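Local coordinates for protein SYE1 (Shewanella oneidensis, PDB 4AWT) that binds flavin mononucleotide and probably acts as an NAD(P)H-dependent oxidoreductase on CH-CH groups, as an Old Yellow Enzyme relative, at residues 246-258 / 282-294. The protein carries 1 engineered substitution. Residues are numbered along the deposited sequence; the frame is centred on the assembly and turned at random.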
loop_
_atom_site.group_PDB
_atom_site.type_symbol
_atom_site.label_atom_id
_atom_site.label_comp_id
_atom_site.label_asym_id
_atom_site.label_seq_id
_atom_site.Cartn_x
_atom_site.Cartn_y
_atom_site.Cartn_z
ATOM N N ALA A 246 10.934 -17.647 6.725
ATOM C CA ALA A 246 11.590 -18.940 6.489
ATOM C C ALA A 246 10.725 -19.881 5.665
ATOM O O ALA A 246 11.269 -20.705 4.906
ATOM C CB ALA A 246 11.972 -19.623 7.778
ATOM N N ASP A 247 9.408 -19.812 5.742
ATOM C CA ASP A 247 8.512 -20.723 5.049
ATOM C C ASP A 247 7.347 -19.898 4.484
ATOM O O ASP A 247 6.222 -20.014 4.935
ATOM C CB ASP A 247 8.047 -21.840 5.977
ATOM C CG ASP A 247 7.327 -22.997 5.338
ATOM O OD1 ASP A 247 7.041 -22.909 4.101
ATOM O OD2 ASP A 247 7.018 -23.980 6.060
ATOM N N PRO A 248 7.651 -19.089 3.490
ATOM C CA PRO A 248 6.615 -18.118 3.078
ATOM C C PRO A 248 5.428 -18.758 2.431
ATOM O O PRO A 248 4.330 -18.187 2.533
ATOM C CB PRO A 248 7.398 -17.160 2.146
ATOM C CG PRO A 248 8.584 -17.957 1.723
ATOM C CD PRO A 248 8.917 -18.841 2.852
ATOM N N ILE A 249 5.548 -19.906 1.770
ATOM C CA ILE A 249 4.330 -20.519 1.238
ATOM C C ILE A 249 3.373 -20.863 2.339
ATOM O O ILE A 249 2.157 -20.624 2.209
ATOM C CB ILE A 249 4.663 -21.722 0.331
ATOM C CG1 ILE A 249 5.609 -21.245 -0.776
ATOM C CG2 ILE A 249 3.420 -22.352 -0.256
ATOM C CD1 ILE A 249 5.749 -22.185 -1.937
ATOM N N LEU A 250 3.873 -21.440 3.448
ATOM C CA LEU A 250 2.998 -21.770 4.561
ATOM C C LEU A 250 2.460 -20.477 5.185
ATOM O O LEU A 250 1.278 -20.336 5.422
ATOM C CB LEU A 250 3.748 -22.627 5.578
ATOM C CG LEU A 250 2.958 -22.967 6.818
ATOM C CD1 LEU A 250 1.681 -23.737 6.570
ATOM C CD2 LEU A 250 3.868 -23.734 7.764
ATOM N N THR A 251 3.380 -19.561 5.495
ATOM C CA THR A 251 2.979 -18.353 6.233
ATOM C C THR A 251 1.898 -17.590 5.471
ATOM O O THR A 251 0.917 -17.154 6.040
ATOM C CB THR A 251 4.170 -17.455 6.458
ATOM O OG1 THR A 251 5.098 -18.148 7.287
ATOM C CG2 THR A 251 3.801 -16.115 7.089
ATOM N N TYR A 252 2.125 -17.406 4.166
ATOM C CA TYR A 252 1.260 -16.534 3.374
ATOM C C TYR A 252 0.020 -17.230 2.884
ATOM O O TYR A 252 -1.017 -16.569 2.727
ATOM C CB TYR A 252 2.053 -15.801 2.282
ATOM C CG TYR A 252 2.871 -14.709 2.905
ATOM C CD1 TYR A 252 4.136 -14.897 3.420
ATOM C CD2 TYR A 252 2.316 -13.431 3.051
ATOM C CE1 TYR A 252 4.827 -13.878 4.031
ATOM C CE2 TYR A 252 2.996 -12.417 3.653
ATOM C CZ TYR A 252 4.269 -12.633 4.153
ATOM O OH TYR A 252 4.906 -11.561 4.741
ATOM N N THR A 253 0.036 -18.555 2.681
ATOM C CA THR A 253 -1.213 -19.286 2.464
ATOM C C THR A 253 -2.077 -19.168 3.712
ATOM O O THR A 253 -3.277 -18.968 3.657
ATOM C CB THR A 253 -0.942 -20.733 2.035
ATOM O OG1 THR A 253 -0.174 -20.720 0.771
ATOM C CG2 THR A 253 -2.173 -21.499 1.778
ATOM N N ALA A 254 -1.440 -19.343 4.890
ATOM C CA ALA A 254 -2.164 -19.197 6.160
ATOM C C ALA A 254 -2.697 -17.788 6.316
ATOM O O ALA A 254 -3.860 -17.616 6.732
ATOM C CB ALA A 254 -1.273 -19.569 7.330
ATOM N N ALA A 255 -1.893 -16.797 5.973
ATOM C CA ALA A 255 -2.359 -15.399 6.084
ATOM C C ALA A 255 -3.544 -15.177 5.178
ATOM O O ALA A 255 -4.529 -14.528 5.560
ATOM C CB ALA A 255 -1.267 -14.432 5.761
ATOM N N ALA A 256 -3.489 -15.696 3.955
ATOM C CA ALA A 256 -4.592 -15.546 3.029
ATOM C C ALA A 256 -5.858 -16.170 3.575
ATOM O O ALA A 256 -6.961 -15.611 3.476
ATOM C CB ALA A 256 -4.221 -16.137 1.682
ATOM N N ALA A 257 -5.749 -17.386 4.175
ATOM C CA ALA A 257 -6.907 -18.025 4.744
ATOM C C ALA A 257 -7.450 -17.268 5.966
ATOM O O ALA A 257 -8.673 -17.186 6.154
ATOM C CB ALA A 257 -6.553 -19.457 5.161
ATOM N N LEU A 258 -6.567 -16.691 6.765
ATOM C CA LEU A 258 -6.980 -15.857 7.887
ATOM C C LEU A 258 -7.788 -14.681 7.398
ATOM O O LEU A 258 -8.853 -14.306 7.944
ATOM C CB LEU A 258 -5.706 -15.441 8.615
ATOM C CG LEU A 258 -5.760 -14.576 9.861
ATOM C CD1 LEU A 258 -4.534 -14.768 10.731
ATOM C CD2 LEU A 258 -5.802 -13.096 9.496
ATOM N N VAL A 282 3.464 -20.237 -10.123
ATOM C CA VAL A 282 2.049 -20.327 -10.401
ATOM C C VAL A 282 1.354 -21.231 -9.416
ATOM O O VAL A 282 0.235 -20.928 -9.013
ATOM C CB VAL A 282 1.829 -20.761 -11.874
ATOM C CG1 VAL A 282 0.373 -21.067 -12.104
ATOM C CG2 VAL A 282 2.277 -19.698 -12.851
ATOM N N SER A 283 1.962 -22.325 -8.995
ATOM C CA SER A 283 1.344 -23.234 -8.022
ATOM C C SER A 283 1.017 -22.487 -6.731
ATOM O O SER A 283 -0.028 -22.741 -6.112
ATOM C CB SER A 283 2.243 -24.426 -7.727
ATOM O OG SER A 283 3.525 -23.997 -7.306
ATOM N N PHE A 284 1.894 -21.613 -6.335
ATOM C CA PHE A 284 1.683 -20.803 -5.121
ATOM C C PHE A 284 0.557 -19.795 -5.353
ATOM O O PHE A 284 -0.339 -19.641 -4.518
ATOM C CB PHE A 284 2.959 -20.121 -4.731
ATOM C CG PHE A 284 2.870 -19.185 -3.549
ATOM C CD1 PHE A 284 2.114 -19.422 -2.423
ATOM C CD2 PHE A 284 3.578 -18.028 -3.574
ATOM C CE1 PHE A 284 2.086 -18.536 -1.376
ATOM C CE2 PHE A 284 3.578 -17.127 -2.528
ATOM C CZ PHE A 284 2.791 -17.397 -1.395
ATOM N N LYS A 285 0.562 -19.116 -6.511
ATOM C CA LYS A 285 -0.541 -18.235 -6.832
ATOM C C LYS A 285 -1.855 -18.982 -6.811
ATOM O O LYS A 285 -2.871 -18.466 -6.323
ATOM C CB LYS A 285 -0.310 -17.569 -8.198
ATOM C CG LYS A 285 0.860 -16.646 -8.223
ATOM C CD LYS A 285 1.004 -15.940 -9.591
ATOM C CE LYS A 285 2.096 -14.932 -9.577
ATOM N NZ LYS A 285 2.174 -14.209 -10.844
ATOM N N ARG A 286 -1.908 -20.201 -7.329
ATOM C CA ARG A 286 -3.150 -20.937 -7.328
ATOM C C ARG A 286 -3.558 -21.311 -5.903
ATOM O O ARG A 286 -4.756 -21.294 -5.588
ATOM C CB ARG A 286 -3.114 -22.145 -8.242
ATOM C CG ARG A 286 -2.982 -21.757 -9.711
ATOM C CD ARG A 286 -3.302 -22.914 -10.607
ATOM N NE ARG A 286 -3.043 -22.639 -11.984
ATOM C CZ ARG A 286 -3.794 -21.978 -12.813
ATOM N NH1 ARG A 286 -4.978 -21.495 -12.435
ATOM N NH2 ARG A 286 -3.393 -21.779 -14.066
ATOM N N ALA A 287 -2.617 -21.623 -5.047
ATOM C CA ALA A 287 -2.932 -21.880 -3.640
ATOM C C ALA A 287 -3.527 -20.638 -2.986
ATOM O O ALA A 287 -4.515 -20.727 -2.248
ATOM C CB ALA A 287 -1.717 -22.389 -2.888
ATOM N N LEU A 288 -2.956 -19.472 -3.241
ATOM C CA LEU A 288 -3.518 -18.227 -2.692
ATOM C C LEU A 288 -4.926 -18.014 -3.171
ATOM O O LEU A 288 -5.789 -17.547 -2.419
ATOM C CB LEU A 288 -2.662 -17.016 -3.043
ATOM C CG LEU A 288 -1.279 -16.988 -2.407
ATOM C CD1 LEU A 288 -0.470 -15.781 -2.918
ATOM C CD2 LEU A 288 -1.314 -16.926 -0.904
ATOM N N ARG A 289 -5.195 -18.349 -4.439
ATOM C CA ARG A 289 -6.517 -18.222 -5.047
ATOM C C ARG A 289 -7.546 -19.114 -4.360
ATOM O O ARG A 289 -8.703 -18.771 -4.315
ATOM C CB ARG A 289 -6.389 -18.477 -6.547
ATOM C CG ARG A 289 -7.643 -18.572 -7.386
ATOM C CD ARG A 289 -8.321 -17.216 -7.641
ATOM N NE ARG A 289 -8.897 -16.708 -6.369
ATOM C CZ ARG A 289 -9.489 -15.529 -6.291
ATOM N NH1 ARG A 289 -9.613 -14.810 -7.359
ATOM N NH2 ARG A 289 -10.005 -15.143 -5.082
ATOM N N GLU A 290 -7.115 -20.284 -3.869
ATOM C CA GLU A 290 -8.044 -21.137 -3.097
ATOM C C GLU A 290 -8.171 -20.657 -1.650
ATOM O O GLU A 290 -9.254 -20.756 -1.068
ATOM C CB GLU A 290 -7.644 -22.591 -3.141
ATOM C CG GLU A 290 -7.729 -23.169 -4.551
ATOM C CD GLU A 290 -9.031 -22.918 -5.207
ATOM O OE1 GLU A 290 -10.093 -23.191 -4.598
ATOM O OE2 GLU A 290 -9.028 -22.424 -6.360
ATOM N N ALA A 291 -7.088 -20.185 -1.052
ATOM C CA ALA A 291 -7.114 -19.785 0.329
ATOM C C ALA A 291 -7.945 -18.532 0.552
ATOM O O ALA A 291 -8.553 -18.350 1.611
ATOM C CB ALA A 291 -5.703 -19.567 0.843
ATOM N N TYR A 292 -7.930 -17.626 -0.424
ATOM C CA TYR A 292 -8.633 -16.337 -0.306
ATOM C C TYR A 292 -9.572 -16.217 -1.500
ATOM O O TYR A 292 -9.132 -16.269 -2.654
ATOM C CB TYR A 292 -7.621 -15.175 -0.259
ATOM C CG TYR A 292 -8.395 -13.881 -0.315
ATOM C CD1 TYR A 292 -9.094 -13.418 0.811
ATOM C CD2 TYR A 292 -8.503 -13.171 -1.500
ATOM C CE1 TYR A 292 -9.856 -12.280 0.738
ATOM C CE2 TYR A 292 -9.279 -12.029 -1.547
ATOM C CZ TYR A 292 -9.940 -11.579 -0.439
ATOM O OH TYR A 292 -10.708 -10.463 -0.590
ATOM N N GLN A 293 -10.860 -16.069 -1.190
ATOM C CA GLN A 293 -11.844 -16.165 -2.265
ATOM C C GLN A 293 -12.600 -14.885 -2.563
ATOM O O GLN A 293 -13.604 -14.886 -3.251
ATOM C CB GLN A 293 -12.783 -17.307 -1.935
ATOM C CG GLN A 293 -11.956 -18.567 -1.598
ATOM C CD GLN A 293 -12.670 -19.871 -1.793
ATOM O OE1 GLN A 293 -12.009 -20.926 -1.869
ATOM N NE2 GLN A 293 -14.010 -19.822 -1.872
ATOM N N GLY A 294 -12.013 -13.755 -2.182
ATOM C CA GLY A 294 -12.471 -12.443 -2.591
ATOM C C GLY A 294 -11.749 -11.950 -3.829
ATOM O O GLY A 294 -11.264 -12.736 -4.649
#
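Two successive outer helices of a TIM barrel, 248-261 (through its 248-258 part) and 282-291, pack side by side, the axes of these segments approaching to 8.6 Å and crossing at -24°; Ala256, Ala257 and Ala291 allow the close approach at one end. There Ala256 CB meets Ala291 CB at 3.8 Å, and the CA-H of Ala257 points at Ala291 O in a CA-H...O contact of 3.6 Å. Tyr292 CB, just past the helix, rests against Ala256 as well. Thr253 is the knob, seated among Phe284, Ala287, Leu288 and Ala291. In the conformer given, its OG1 donates to Ile249 O at 2.7 Å, a carbonyl that also takes the backbone N of Thr253, and meets the rim of the Phe284 ring, 3.8 Å from CE1. Where the helices splay apart, that ring lies between them: CG lies opposite the backbone N (chi1 176°), carrying the phenyl across to the other helix, with Ile249 CG1 over one face and Leu288 CD1 over the other. Leu288 CD2 reaches Tyr252 O at 3.7 Å. Inward, Leu288 lies on Tyr298 of barrel strand 295-299, while Tyr252 packs on helix 187-192, its OH hydrogen-bonded to Asp193 OD1; strand 266-270 links the two helices.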